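Local atomic coordinates of Glucanase/chitosanase (Paenibacillus fukuinensis, PDB entry 4ZY9), a protein that binds chitosan through this CBM32 carbohydrate-binding module, one part of a larger enzyme that probably hydrolyses chitosan and beta-glucan. Residues R38-E43 / G127-E132; T14-S19 / P47-V52; T90-T95 / I105-R110. The protein carries 1 engineered substitution. All blocks are in the same frame, centred on the assembly; numbering follows the deposited sequence.

Contact 1. Residues R38-E43 / G127-E132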
ATOM      1  N   ARG A  38       2.511   4.082  11.774  1.00  4.53           N
ATOM      2  CA  ARG A  38       2.434   4.252  10.299  1.00  4.85           C
ATOM      3  C   ARG A  38       3.769   4.002   9.642  1.00  4.72           C
ATOM      4  O   ARG A  38       4.833   4.240  10.248  1.00  5.21           O
ATOM      5  CB  ARG A  38       1.962   5.696  10.014  1.00  5.26           C
ATOM      6  CG  ARG A  38       2.844   6.853  10.560  1.00  5.89           C
ATOM      7  CD  ARG A  38       2.133   8.131  10.414  1.00  6.39           C
ATOM      8  NE  ARG A  38       2.891   9.186  11.101  1.00  7.48           N
ATOM      9  CZ  ARG A  38       3.785   9.991  10.549  1.00  7.56           C
ATOM     10  NH1 ARG A  38       3.973  10.002   9.222  1.00  7.64           N
ATOM     11  NH2 ARG A  38       4.414  10.894  11.282  1.00  8.46           N
ATOM     12  N   TRP A  39       3.698   3.505   8.409  1.00  3.97           N
ATOM     13  CA  TRP A  39       4.817   3.673   7.483  1.00  4.26           C
ATOM     14  C   TRP A  39       4.881   5.128   7.086  1.00  4.14           C
ATOM     15  O   TRP A  39       3.841   5.757   6.820  1.00  3.86           O
ATOM     16  CB  TRP A  39       4.575   2.823   6.233  1.00  4.29           C
ATOM     17  CG  TRP A  39       5.476   3.155   5.128  1.00  4.52           C
ATOM     18  CD1 TRP A  39       6.906   2.976   5.123  1.00  4.21           C
ATOM     19  CD2 TRP A  39       5.149   3.701   3.845  1.00  4.38           C
ATOM     20  NE1 TRP A  39       7.389   3.400   3.935  1.00  4.50           N
ATOM     21  CE2 TRP A  39       6.371   3.838   3.103  1.00  4.02           C
ATOM     22  CE3 TRP A  39       3.955   4.094   3.212  1.00  4.42           C
ATOM     23  CZ2 TRP A  39       6.421   4.248   1.785  1.00  4.36           C
ATOM     24  CZ3 TRP A  39       4.005   4.548   1.952  1.00  4.77           C
ATOM     25  CH2 TRP A  39       5.220   4.631   1.228  1.00  4.60           C
ATOM     26  N   ALA A  40       6.086   5.648   6.943  1.00  4.07           N
ATOM     27  CA  ALA A  40       6.285   6.980   6.290  1.00  3.99           C
ATOM     28  C   ALA A  40       7.532   6.811   5.423  1.00  4.71           C
ATOM     29  O   ALA A  40       8.562   6.261   5.918  1.00  5.63           O
ATOM     30  CB  ALA A  40       6.481   8.071   7.325  1.00  4.31           C
ATOM     31  N   SER A  41       7.484   7.283   4.213  1.00  4.77           N
ATOM     32  CA  SER A  41       8.631   7.200   3.286  1.00  5.30           C
ATOM     33  C   SER A  41       9.602   8.323   3.589  1.00  6.01           C
ATOM     34  O   SER A  41       9.334   9.265   4.339  1.00  6.58           O
ATOM     35  CB  SER A  41       8.073   7.427   1.827  1.00  4.93           C
ATOM     36  OG  SER A  41       7.704   8.721   1.559  1.00  5.30           O
ATOM     37  N   ALA A  42      10.748   8.291   2.876  1.00  6.65           N
ATOM     38  CA  ALA A  42      11.540   9.495   2.812  1.00  6.99           C
ATOM     39  C   ALA A  42      10.769  10.621   2.264  1.00  7.42           C
ATOM     40  O   ALA A  42       9.868  10.392   1.445  1.00  7.16           O
ATOM     41  CB  ALA A  42      12.797   9.260   1.968  1.00  8.17           C
ATOM     42  N   GLU A  43      11.081  11.854   2.621  1.00  8.50           N
ATOM     43  CA  GLU A  43      10.337  12.982   2.196  0.60  8.73           C
ATOM     44  C   GLU A  43      10.961  13.668   0.973  1.00  9.25           C
ATOM     45  O   GLU A  43      12.212  13.619   0.768  1.00 10.95           O
ATOM     46  CB  GLU A  43      10.219  14.011   3.326  0.60  9.37           C
ATOM     47  CG  GLU A  43       9.711  13.470   4.680  0.60  9.15           C
ATOM     48  CD  GLU A  43       9.671  14.510   5.850  0.60  9.43           C
ATOM     49  OE1 GLU A  43      10.821  14.861   6.212  0.60 11.96           O
ATOM     50  OE2 GLU A  43       8.585  14.994   6.411  0.60  6.53           O
ATOM     51  N   GLY A 127       6.390  13.414   2.610  1.00  6.93           N
ATOM     52  CA  GLY A 127       6.564  12.140   1.936  1.00  6.20           C
ATOM     53  C   GLY A 127       5.159  11.507   1.628  1.00  5.53           C
ATOM     54  O   GLY A 127       4.193  12.222   1.336  1.00  6.92           O
ATOM     55  N   TYR A 128       5.137  10.192   1.784  1.00  4.67           N
ATOM     56  CA  TYR A 128       3.978   9.352   1.649  1.00  4.22           C
ATOM     57  C   TYR A 128       3.824   8.588   2.950  1.00  4.49           C
ATOM     58  O   TYR A 128       4.854   8.010   3.399  1.00  4.90           O
ATOM     59  CB  TYR A 128       4.068   8.391   0.480  1.00  4.50           C
ATOM     60  CG  TYR A 128       4.228   8.969  -0.876  1.00  4.99           C
ATOM     61  CD1 TYR A 128       5.427   9.524  -1.331  1.00  5.92           C
ATOM     62  CD2 TYR A 128       3.156   8.913  -1.768  1.00  5.40           C
ATOM     63  CE1 TYR A 128       5.540  10.029  -2.625  1.00  6.59           C
ATOM     64  CE2 TYR A 128       3.324   9.414  -3.005  1.00  6.26           C
ATOM     65  CZ  TYR A 128       4.486   9.976  -3.448  1.00  5.62           C
ATOM     66  OH  TYR A 128       4.545  10.487  -4.776  1.00  7.05           O
ATOM     67  N   SER A 129       2.638   8.556   3.556  1.00  4.42           N
ATOM     68  CA  SER A 129       2.525   7.847   4.844  1.00  4.58           C
ATOM     69  C   SER A 129       1.136   7.265   5.064  1.00  4.29           C
ATOM     70  O   SER A 129       0.120   7.893   4.777  1.00  4.49           O
ATOM     71  CB  SER A 129       2.836   8.828   5.966  1.00  3.95           C
ATOM     72  OG  SER A 129       2.785   8.230   7.208  1.00  4.56           O
ATOM     73  N   LEU A 130       1.133   5.993   5.490  1.00  3.48           N
ATOM     74  CA  LEU A 130      -0.038   5.169   5.689  1.00  3.91           C
ATOM     75  C   LEU A 130      -0.085   4.641   7.103  1.00  3.91           C
ATOM     76  O   LEU A 130       0.851   3.910   7.492  1.00  3.99           O
ATOM     77  CB  LEU A 130      -0.081   4.012   4.737  1.00  3.95           C
ATOM     78  CG  LEU A 130      -0.400   4.333   3.291  1.00  4.20           C
ATOM     79  CD1 LEU A 130       0.041   3.267   2.340  1.00  5.01           C
ATOM     80  CD2 LEU A 130      -1.891   4.672   3.101  1.00  4.88           C
ATOM     81  N   TRP A 131      -1.177   4.903   7.846  1.00  3.80           N
ATOM     82  CA  TRP A 131      -1.463   4.215   9.059  1.00  3.94           C
ATOM     83  C   TRP A 131      -1.723   2.753   8.859  1.00  3.96           C
ATOM     84  O   TRP A 131      -1.295   1.905   9.659  1.00  4.81           O
ATOM     85  CB  TRP A 131      -2.691   4.882   9.816  1.00  4.39           C
ATOM     86  CG  TRP A 131      -2.599   6.325  10.116  1.00  5.20           C
ATOM     87  CD1 TRP A 131      -3.336   7.266   9.515  1.00  5.50           C
ATOM     88  CD2 TRP A 131      -1.801   6.972  11.155  1.00  5.29           C
ATOM     89  NE1 TRP A 131      -3.036   8.484  10.083  1.00  5.66           N
ATOM     90  CE2 TRP A 131      -2.049   8.332  11.036  1.00  5.90           C
ATOM     91  CE3 TRP A 131      -0.857   6.526  12.089  1.00  5.65           C
ATOM     92  CZ2 TRP A 131      -1.469   9.243  11.938  1.00  6.22           C
ATOM     93  CZ3 TRP A 131      -0.277   7.479  12.902  1.00  6.73           C
ATOM     94  CH2 TRP A 131      -0.549   8.805  12.754  1.00  6.60           C
ATOM     95  N   GLU A 132      -2.573   2.475   7.860  1.00  3.77           N
ATOM     96  CA  GLU A 132      -3.072   1.184   7.657  1.00  4.30           C
ATOM     97  C   GLU A 132      -3.237   0.900   6.137  1.00  4.00           C
ATOM     98  O   GLU A 132      -3.651   1.784   5.384  1.00  4.56           O
ATOM     99  CB  GLU A 132      -4.400   0.887   8.345  1.00  5.40           C
ATOM    100  CG  GLU A 132      -4.343   1.128   9.835  1.00  6.65           C
ATOM    101  CD  GLU A 132      -5.726   1.090  10.542  1.00  8.83           C
ATOM    102  OE1 GLU A 132      -6.476   2.042  10.352  1.00 10.40           O
ATOM    103  OE2 GLU A 132      -6.003   0.107  11.189  1.00 10.75           O
TER
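The Ser129 hydroxyl bonds on two sides. Its OG, anti to the backbone N, donates to a lone pair of Trp39 O at 2.7 Å. The same OG accepts Arg38 NH1 at 2.9 Å, in the guanidinium plane and nearly straight (165°). Trp39 O is gripped twice, because Leu130 N also donates to it. The return bond from Trp39 N to Leu130 O is weak. Ser41 bonds to Tyr128 through both its N and its OG. The N donates to Tyr128 O at 2.8 Å, nearly along the C=O axis, while the OG accepts Tyr128 N and donates to Ala42 O. A CB on Gly127 would collide with that OG.

Outward from these bonds, the extended Arg38 chain lies alongside Trp131. Arg38 CD sits over one face of the indole, 3.7 Å from the centre of the six-membered ring. An alanine in place of Arg38 removes this CD and the NH1 bond, and would probably leave the Ser129 hydroxyl and the Trp131 ring less well fixed. On the face of Trp39 and Leu130, Trp39 CH2 packs on Tyr128 CB at 4.0 Å. Trp39 NE1 bonds to Ser19 O, and Tyr128 OH to Asp46. Strands 39-40 and 129-136 thus pair antiparallel in one sheet of the CBM32 beta-sandwich. Just past the pairing, Trp131 and Glu132 lie opposite the single residue Asn66, a classic beta bulge.

Contact 2. Residues T14-S19 / P47-V52; sequences TATASS and PQWIYV
Thr16 and Tyr51 form a hydrogen-bonded antiparallel pair, and their side chains stand on the same face of the sheet. Tyr51 CG sits between the backbone N and C (chi1 67°). This lays the phenol ring alongside Thr16. Thr16 CB rests over one ring face, 3.8 Å from the centroid of the Tyr51 ring. Its CG2, anti to the backbone N, runs on toward the Tyr51 hydroxyl end.

Trp49 has a similar first torsion (chi1 59°), which brings its indole across the neighbouring strand. Ser18 CB sits 3.6 Å from the centroid of the Trp49 five-membered ring, over the face. The peptide joining Ala17 and Ser18 lies over the same face, nearer the six-membered ring. Thr16 O meets the indole at its edge.

Ser18 is turned the same way (chi1 46°), and its OG accepts Trp49 N at 2.9 Å. Ser18 N in turn donates to Trp49 O, so side chain and backbone of one serine extend the ladder past the end of strand 14-17. The regular rungs are Thr16 N to Tyr51 O at 2.9 Å and Tyr51 N to Thr16 O at 2.8 Å.

On the other face, Ala17 CB meets Ile50 CB at 4.2 Å. Ile50 reaches inward, with CG1 anti to the backbone N, to pack on Trp39, Leu130 and Phe133 of the second sheet.

This antiparallel ladder builds one edge of a sheet of the CBM32 beta-sandwich. Strand 14-17 is one of the two outermost strands of that sheet. Strand 48-54 lies between it and strand 114-122, whose Arg116 makes a cation-pi contact with Trp49 and whose Tyr114 and His118 meet the rings of Tyr51 and Trp49.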
ATOM      1  N   THR A  14       4.583  -9.544   5.898  1.00  9.12           N
ATOM      2  CA  THR A  14       5.858  -8.794   5.673  1.00  9.59           C
ATOM      3  C   THR A  14       5.653  -7.758   4.552  1.00  7.30           C
ATOM      4  O   THR A  14       5.119  -8.048   3.512  1.00  7.48           O
ATOM      5  CB  THR A  14       6.917  -9.824   5.201  1.00 10.23           C
ATOM      6  OG1 THR A  14       7.041 -10.896   6.169  1.00 13.48           O
ATOM      7  CG2 THR A  14       8.285  -9.168   4.998  1.00 12.31           C
ATOM      8  N   ALA A  15       6.157  -6.605   4.843  1.00  6.75           N
ATOM      9  CA  ALA A  15       6.012  -5.481   3.943  1.00  6.17           C
ATOM     10  C   ALA A  15       7.351  -4.903   3.493  1.00  5.35           C
ATOM     11  O   ALA A  15       8.336  -4.991   4.294  1.00  6.83           O
ATOM     12  CB  ALA A  15       5.134  -4.341   4.513  1.00  8.30           C
ATOM     13  N   THR A  16       7.399  -4.295   2.355  1.00  4.57           N
ATOM     14  CA  THR A  16       8.587  -3.733   1.716  1.00  4.76           C
ATOM     15  C   THR A  16       8.255  -2.382   1.200  1.00  4.41           C
ATOM     16  O   THR A  16       7.215  -2.308   0.498  1.00  5.04           O
ATOM     17  CB  THR A  16       9.038  -4.691   0.603  1.00  5.37           C
ATOM     18  OG1 THR A  16       9.240  -6.003   1.184  1.00  6.58           O
ATOM     19  CG2 THR A  16      10.283  -4.237  -0.004  1.00  6.33           C
ATOM     20  N   ALA A  17       9.071  -1.400   1.329  1.00  4.08           N
ATOM     21  CA  ALA A  17       8.829  -0.053   0.788  1.00  4.42           C
ATOM     22  C   ALA A  17       9.972   0.474   0.032  1.00  4.18           C
ATOM     23  O   ALA A  17      11.159   0.025   0.265  1.00  6.21           O
ATOM     24  CB  ALA A  17       8.430   0.949   1.870  1.00  4.26           C
ATOM     25  N   SER A  18       9.815   1.433  -0.770  1.00  4.92           N
ATOM     26  CA  SER A  18      10.889   2.067  -1.462  1.00  5.92           C
ATOM     27  C   SER A  18      11.807   2.828  -0.486  1.00  6.64           C
ATOM     28  O   SER A  18      13.045   2.874  -0.747  1.00  8.12           O
ATOM     29  CB  SER A  18      10.311   3.160  -2.397  1.00  6.46           C
ATOM     30  OG  SER A  18       9.347   3.936  -1.735  1.00  6.62           O
ATOM     31  N   SER A  19      11.359   3.366   0.599  1.00  5.88           N
ATOM     32  CA  SER A  19      12.172   4.078   1.575  1.00  6.06           C
ATOM     33  C   SER A  19      11.361   4.156   2.860  1.00  5.68           C
ATOM     34  O   SER A  19      10.074   3.969   2.832  1.00  5.57           O
ATOM     35  CB  SER A  19      12.574   5.450   1.145  1.00  6.70           C
ATOM     36  OG  SER A  19      11.475   6.303   1.058  1.00  6.95           O
ATOM     37  N   PRO A  47       8.971   8.793  -7.188  1.00  6.49           N
ATOM     38  CA  PRO A  47       7.813   8.152  -6.537  1.00  5.83           C
ATOM     39  C   PRO A  47       8.206   7.501  -5.247  1.00  5.67           C
ATOM     40  O   PRO A  47       9.378   7.436  -4.857  1.00  6.35           O
ATOM     41  CB  PRO A  47       7.416   7.063  -7.565  1.00  6.37           C
ATOM     42  CG  PRO A  47       8.802   6.561  -8.085  1.00  6.73           C
ATOM     43  CD  PRO A  47       9.633   7.856  -8.135  1.00  7.10           C
ATOM     44  N   GLN A  48       7.250   6.990  -4.506  1.00  5.30           N
ATOM     45  CA  GLN A  48       7.439   6.073  -3.401  1.00  4.82           C
ATOM     46  C   GLN A  48       6.463   4.965  -3.461  1.00  4.34           C
ATOM     47  O   GLN A  48       5.399   5.111  -4.080  1.00  5.90           O
ATOM     48  CB  GLN A  48       7.355   6.764  -2.035  1.00  5.43           C
ATOM     49  CG  GLN A  48       8.305   7.910  -1.891  1.00  5.23           C
ATOM     50  CD  GLN A  48       9.795   7.560  -1.781  1.00  5.55           C
ATOM     51  OE1 GLN A  48      10.660   8.488  -2.009  1.00  8.86           O
ATOM     52  NE2 GLN A  48      10.127   6.425  -1.320  1.00  5.17           N
ATOM     53  N   TRP A  49       6.686   3.870  -2.843  1.00  3.94           N
ATOM     54  CA  TRP A  49       5.788   2.659  -2.911  1.00  3.98           C
ATOM     55  C   TRP A  49       5.911   1.831  -1.702  1.00  3.61           C
ATOM     56  O   TRP A  49       6.967   1.863  -0.998  1.00  4.19           O
ATOM     57  CB  TRP A  49       5.998   1.896  -4.242  1.00  4.31           C
ATOM     58  CG  TRP A  49       7.394   1.413  -4.485  1.00  4.62           C
ATOM     59  CD1 TRP A  49       8.302   2.002  -5.326  1.00  5.35           C
ATOM     60  CD2 TRP A  49       8.074   0.337  -3.844  1.00  5.17           C
ATOM     61  NE1 TRP A  49       9.478   1.356  -5.299  1.00  6.03           N
ATOM     62  CE2 TRP A  49       9.409   0.292  -4.445  1.00  5.46           C
ATOM     63  CE3 TRP A  49       7.718  -0.612  -2.943  1.00  5.24           C
ATOM     64  CZ2 TRP A  49      10.375  -0.644  -4.047  1.00  6.18           C
ATOM     65  CZ3 TRP A  49       8.762  -1.540  -2.501  1.00  4.68           C
ATOM     66  CH2 TRP A  49      10.009  -1.540  -3.079  1.00  5.26           C
ATOM     67  N   ILE A  50       4.910   0.994  -1.456  1.00  3.70           N
ATOM     68  CA  ILE A  50       4.928   0.025  -0.422  1.00  3.37           C
ATOM     69  C   ILE A  50       4.168  -1.171  -0.886  1.00  3.80           C
ATOM     70  O   ILE A  50       3.071  -0.996  -1.484  1.00  4.07           O
ATOM     71  CB  ILE A  50       4.361   0.601   0.902  1.00  3.61           C
ATOM     72  CG1 ILE A  50       4.398  -0.437   2.039  1.00  4.47           C
ATOM     73  CG2 ILE A  50       2.961   1.193   0.723  1.00  3.58           C
ATOM     74  CD1 ILE A  50       4.252   0.202   3.364  1.00  5.10           C
ATOM     75  N   TYR A  51       4.632  -2.375  -0.655  1.00  4.08           N
ATOM     76  CA  TYR A  51       3.888  -3.561  -0.958  1.00  4.08           C
ATOM     77  C   TYR A  51       3.904  -4.522   0.188  1.00  3.78           C
ATOM     78  O   TYR A  51       4.779  -4.456   1.104  1.00  5.16           O
ATOM     79  CB  TYR A  51       4.303  -4.323  -2.266  1.00  4.35           C
ATOM     80  CG  TYR A  51       5.656  -4.965  -2.290  1.00  4.96           C
ATOM     81  CD1 TYR A  51       5.921  -6.169  -1.658  1.00  5.44           C
ATOM     82  CD2 TYR A  51       6.676  -4.423  -2.998  1.00  5.21           C
ATOM     83  CE1 TYR A  51       7.168  -6.785  -1.776  1.00  5.63           C
ATOM     84  CE2 TYR A  51       7.938  -5.056  -3.116  1.00  6.10           C
ATOM     85  CZ  TYR A  51       8.104  -6.206  -2.487  1.00  5.39           C
ATOM     86  OH  TYR A  51       9.361  -6.837  -2.621  1.00  7.21           O
ATOM     87  N   VAL A  52       2.940  -5.429   0.227  1.00  4.51           N
ATOM     88  CA  VAL A  52       2.800  -6.529   1.177  1.00  4.57           C
ATOM     89  C   VAL A  52       2.906  -7.835   0.468  1.00  4.53           C
ATOM     90  O   VAL A  52       2.392  -8.008  -0.613  1.00  4.84           O
ATOM     91  CB  VAL A  52       1.517  -6.401   2.014  1.00  5.05           C
ATOM     92  CG1 VAL A  52       0.274  -6.440   1.190  1.00  5.46           C
ATOM     93  CG2 VAL A  52       1.507  -7.382   3.148  1.00  5.50           C
TER

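Contact 3. Residues T90-T95 / I105-R110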
ATOM      1  N   THR A  90       0.451  -5.698 -12.372  1.00  6.07           N
ATOM      2  CA  THR A  90      -0.723  -5.227 -13.093  1.00  7.07           C
ATOM      3  C   THR A  90      -1.415  -4.184 -12.252  1.00  6.13           C
ATOM      4  O   THR A  90      -1.740  -4.415 -11.053  1.00  5.81           O
ATOM      5  CB  THR A  90      -1.683  -6.368 -13.355  1.00  7.96           C
ATOM      6  OG1 THR A  90      -1.051  -7.348 -14.227  1.00 11.16           O
ATOM      7  CG2 THR A  90      -2.865  -5.885 -14.102  1.00  9.15           C
ATOM      8  N   THR A  91      -1.649  -3.005 -12.835  1.00  5.80           N
ATOM      9  CA  THR A  91      -2.436  -1.987 -12.200  1.00  6.33           C
ATOM     10  C   THR A  91      -3.885  -2.291 -12.158  1.00  5.76           C
ATOM     11  O   THR A  91      -4.433  -2.688 -13.216  1.00  8.59           O
ATOM     12  CB  THR A  91      -2.166  -0.617 -12.890  1.00  6.01           C
ATOM     13  OG1 THR A  91      -0.759  -0.410 -12.709  1.00  7.54           O
ATOM     14  CG2 THR A  91      -3.045   0.460 -12.383  1.00  7.11           C
ATOM     15  N   VAL A  92      -4.494  -2.215 -11.017  1.00  5.36           N
ATOM     16  CA  VAL A  92      -5.964  -2.420 -10.846  1.00  6.14           C
ATOM     17  C   VAL A  92      -6.702  -1.179 -10.519  1.00  6.27           C
ATOM     18  O   VAL A  92      -7.977  -1.226 -10.615  1.00  7.90           O
ATOM     19  CB  VAL A  92      -6.194  -3.550  -9.842  1.00  6.90           C
ATOM     20  CG1 VAL A  92      -5.556  -4.800 -10.313  1.00  8.33           C
ATOM     21  CG2 VAL A  92      -5.788  -3.142  -8.441  1.00  7.80           C
ATOM     22  N   TYR A  93      -6.025  -0.101 -10.213  1.00  5.72           N
ATOM     23  CA  TYR A  93      -6.690   1.121  -9.866  1.00  5.42           C
ATOM     24  C   TYR A  93      -5.717   2.272 -10.113  1.00  5.65           C
ATOM     25  O   TYR A  93      -4.502   2.077  -9.698  1.00  5.52           O
ATOM     26  CB  TYR A  93      -7.157   1.205  -8.412  1.00  5.85           C
ATOM     27  CG  TYR A  93      -7.707   2.522  -7.972  1.00  5.71           C
ATOM     28  CD1 TYR A  93      -9.021   2.862  -8.349  1.00  7.04           C
ATOM     29  CD2 TYR A  93      -7.014   3.397  -7.258  1.00  6.83           C
ATOM     30  CE1 TYR A  93      -9.557   4.049  -7.966  1.00  7.35           C
ATOM     31  CE2 TYR A  93      -7.538   4.615  -6.824  1.00  6.99           C
ATOM     32  CZ  TYR A  93      -8.847   4.929  -7.206  1.00  6.60           C
ATOM     33  OH  TYR A  93      -9.392   6.153  -6.792  1.00  8.58           O
ATOM     34  N   THR A  94      -6.098   3.355 -10.688  1.00  6.10           N
ATOM     35  CA  THR A  94      -5.339   4.521 -10.861  1.00  6.00           C
ATOM     36  C   THR A  94      -6.078   5.794 -10.419  1.00  5.75           C
ATOM     37  O   THR A  94      -7.310   5.927 -10.820  1.00  5.99           O
ATOM     38  CB  THR A  94      -4.878   4.752 -12.318  1.00  7.23           C
ATOM     39  OG1 THR A  94      -4.249   3.602 -12.812  1.00  7.40           O
ATOM     40  CG2 THR A  94      -4.108   5.985 -12.516  1.00  6.61           C
ATOM     41  N   THR A  95      -5.498   6.745  -9.706  1.00  5.80           N
ATOM     42  CA  THR A  95      -6.098   8.044  -9.529  1.00  6.40           C
ATOM     43  C   THR A  95      -5.067   9.075  -9.680  1.00  5.39           C
ATOM     44  O   THR A  95      -3.852   8.865  -9.435  1.00  5.44           O
ATOM     45  CB  THR A  95      -6.772   8.179  -8.162  1.00  6.82           C
ATOM     46  OG1 THR A  95      -7.450   9.394  -8.131  1.00  7.48           O
ATOM     47  CG2 THR A  95      -5.755   8.148  -6.952  1.00  6.61           C
ATOM     48  N   ILE A 105     -11.028   0.777  -2.188  1.00  6.40           N
ATOM     49  CA  ILE A 105     -11.111   0.478  -3.596  1.00  7.37           C
ATOM     50  C   ILE A 105     -11.388  -0.946  -3.828  1.00  5.88           C
ATOM     51  O   ILE A 105     -10.709  -1.803  -3.300  1.00  6.10           O
ATOM     52  CB  ILE A 105      -9.781   0.839  -4.322  1.00 10.42           C
ATOM     53  CG1 ILE A 105      -9.322   2.276  -4.020  1.00 11.88           C
ATOM     54  CG2 ILE A 105      -9.848   0.536  -5.806  1.00 13.63           C
ATOM     55  CD1 ILE A 105      -7.890   2.391  -3.578  1.00 13.03           C
ATOM     56  N   THR A 106     -12.434  -1.240  -4.636  1.00  6.96           N
ATOM     57  CA  THR A 106     -12.793  -2.587  -5.032  1.00  7.19           C
ATOM     58  C   THR A 106     -12.555  -2.782  -6.567  1.00  7.47           C
ATOM     59  O   THR A 106     -12.812  -1.808  -7.318  1.00  8.85           O
ATOM     60  CB  THR A 106     -14.250  -2.862  -4.605  1.00  8.40           C
ATOM     61  OG1 THR A 106     -14.293  -2.985  -3.181  1.00  8.35           O
ATOM     62  CG2 THR A 106     -14.718  -4.185  -5.139  1.00  8.93           C
ATOM     63  N   PHE A 107     -12.074  -3.903  -6.942  1.00  8.23           N
ATOM     64  CA  PHE A 107     -11.721  -4.209  -8.336  1.00  7.19           C
ATOM     65  C   PHE A 107     -12.112  -5.632  -8.661  1.00  7.09           C
ATOM     66  O   PHE A 107     -12.420  -6.411  -7.790  1.00  7.33           O
ATOM     67  CB  PHE A 107     -10.245  -3.903  -8.636  1.00  7.74           C
ATOM     68  CG  PHE A 107      -9.270  -4.343  -7.570  1.00  6.74           C
ATOM     69  CD1 PHE A 107      -8.958  -3.552  -6.537  1.00  7.19           C
ATOM     70  CD2 PHE A 107      -8.791  -5.593  -7.640  1.00  6.15           C
ATOM     71  CE1 PHE A 107      -8.069  -4.014  -5.596  1.00  7.01           C
ATOM     72  CE2 PHE A 107      -7.898  -6.051  -6.686  1.00  7.47           C
ATOM     73  CZ  PHE A 107      -7.606  -5.256  -5.632  1.00  6.96           C
ATOM     74  N   THR A 108     -12.112  -5.987  -9.929  1.00  7.66           N
ATOM     75  CA  THR A 108     -12.414  -7.349 -10.307  1.00  8.63           C
ATOM     76  C   THR A 108     -11.383  -8.292  -9.747  1.00  7.12           C
ATOM     77  O   THR A 108     -10.129  -7.962  -9.754  1.00  7.70           O
ATOM     78  CB  THR A 108     -12.503  -7.532 -11.821  1.00  9.62           C
ATOM     79  OG1 THR A 108     -11.410  -7.010 -12.463  1.00 12.76           O
ATOM     80  CG2 THR A 108     -13.848  -6.850 -12.310  1.00 10.11           C
ATOM     81  N   ALA A 109     -11.755  -9.429  -9.298  1.00  7.72           N
ATOM     82  CA  ALA A 109     -10.853 -10.243  -8.515  1.00  7.89           C
ATOM     83  C   ALA A 109      -9.626 -10.729  -9.293  1.00  7.16           C
ATOM     84  O   ALA A 109      -9.642 -11.037 -10.534  1.00  8.57           O
ATOM     85  CB  ALA A 109     -11.543 -11.498  -8.063  1.00  8.79           C
ATOM     86  N   ARG A 110      -8.512 -10.749  -8.614  1.00  6.66           N
ATOM     87  CA  ARG A 110      -7.199 -11.216  -9.148  0.80  7.47           C
ATOM     88  C   ARG A 110      -6.605 -12.165  -8.186  1.00  6.45           C
ATOM     89  O   ARG A 110      -6.979 -12.219  -6.994  1.00  7.98           O
ATOM     90  CB  ARG A 110      -6.347  -9.979  -9.403  0.80 11.34           C
ATOM     91  CG  ARG A 110      -6.641  -9.503 -10.829  0.80 12.15           C
ATOM     92  CD  ARG A 110      -5.832  -8.377 -11.197  0.80 10.99           C
ATOM     93  NE  ARG A 110      -6.488  -7.622 -12.249  0.80 10.24           N
ATOM     94  CZ  ARG A 110      -6.238  -7.737 -13.522  0.80  9.28           C
ATOM     95  NH1 ARG A 110      -5.257  -8.508 -13.922  0.80  9.37           N
ATOM     96  NH2 ARG A 110      -6.941  -7.021 -14.396  0.80  9.26           N
TER
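Two sheets of the beta-sandwich meet at one margin here. Strand 90-95, an outermost strand of its sheet, runs roughly antiparallel to segment 105-110, which turns a corner at Thr108 between strands 102-107 and 109-112. No hydrogen bond joins the segments, and the contact is made mainly by side chains.

Val92 is at its middle. Its CG2, set between the backbone N and C, points squarely at the Phe107 ring. The methyl lies 3.6 Å from the ring centroid of Phe107, only 7° off the normal. The first torsion of Phe107 (chi1 43°) turns the ring face to the valine. Phe107 also touches Val60 of strand 57-67.

The other methyl of Val92 has a different partner. CG1 meets Arg110 NE tip to tip at 3.5 Å.

Val92 and Tyr93 are successive residues, yet both point their side chains to the opposing segment. A classic beta bulge explains this, since the two lie opposite one residue, Ile77 of strand 75-80. It lets one edge strand of this CBM32 module present two neighbouring side chains to the second sheet.

Tyr93 CG is anti to the backbone N, and its side chain crosses that of Ile105 at about a right angle. Ile105 CG1 stands over the centre of the Tyr93 ring at 4.0 Å. Its CG2 comes closer to the rim, 3.5 Å from Tyr93 CD1. Ile105 is buried and also touches Tyr75.

At the far end, Arg110 extends from CG to NE in the conformer described. Thr90 CG2 lies over one face of its guanidinium, 3.6 Å from Arg110 NH1.

From the N terminus, segment 14-19 comes first and pairs with 47-52, closing a loop as contact 2. Segment 38-43 lies within that loop, but its partner, 127-132, comes far later. Contacts 1 and 2 therefore cross along the chain. They also touch through Ser19, whose OG bonds to Ala42 N. Contact 3 comes after contact 2 and closes a short loop between 95 and 105, all within the long span of contact 1. Contact 2 pairs two strands of one sheet and contact 1 two strands of the other. Contact 3 joins both sheets on the opposite side of the chain's centre, with its centre about 21 Å from that of contact 1.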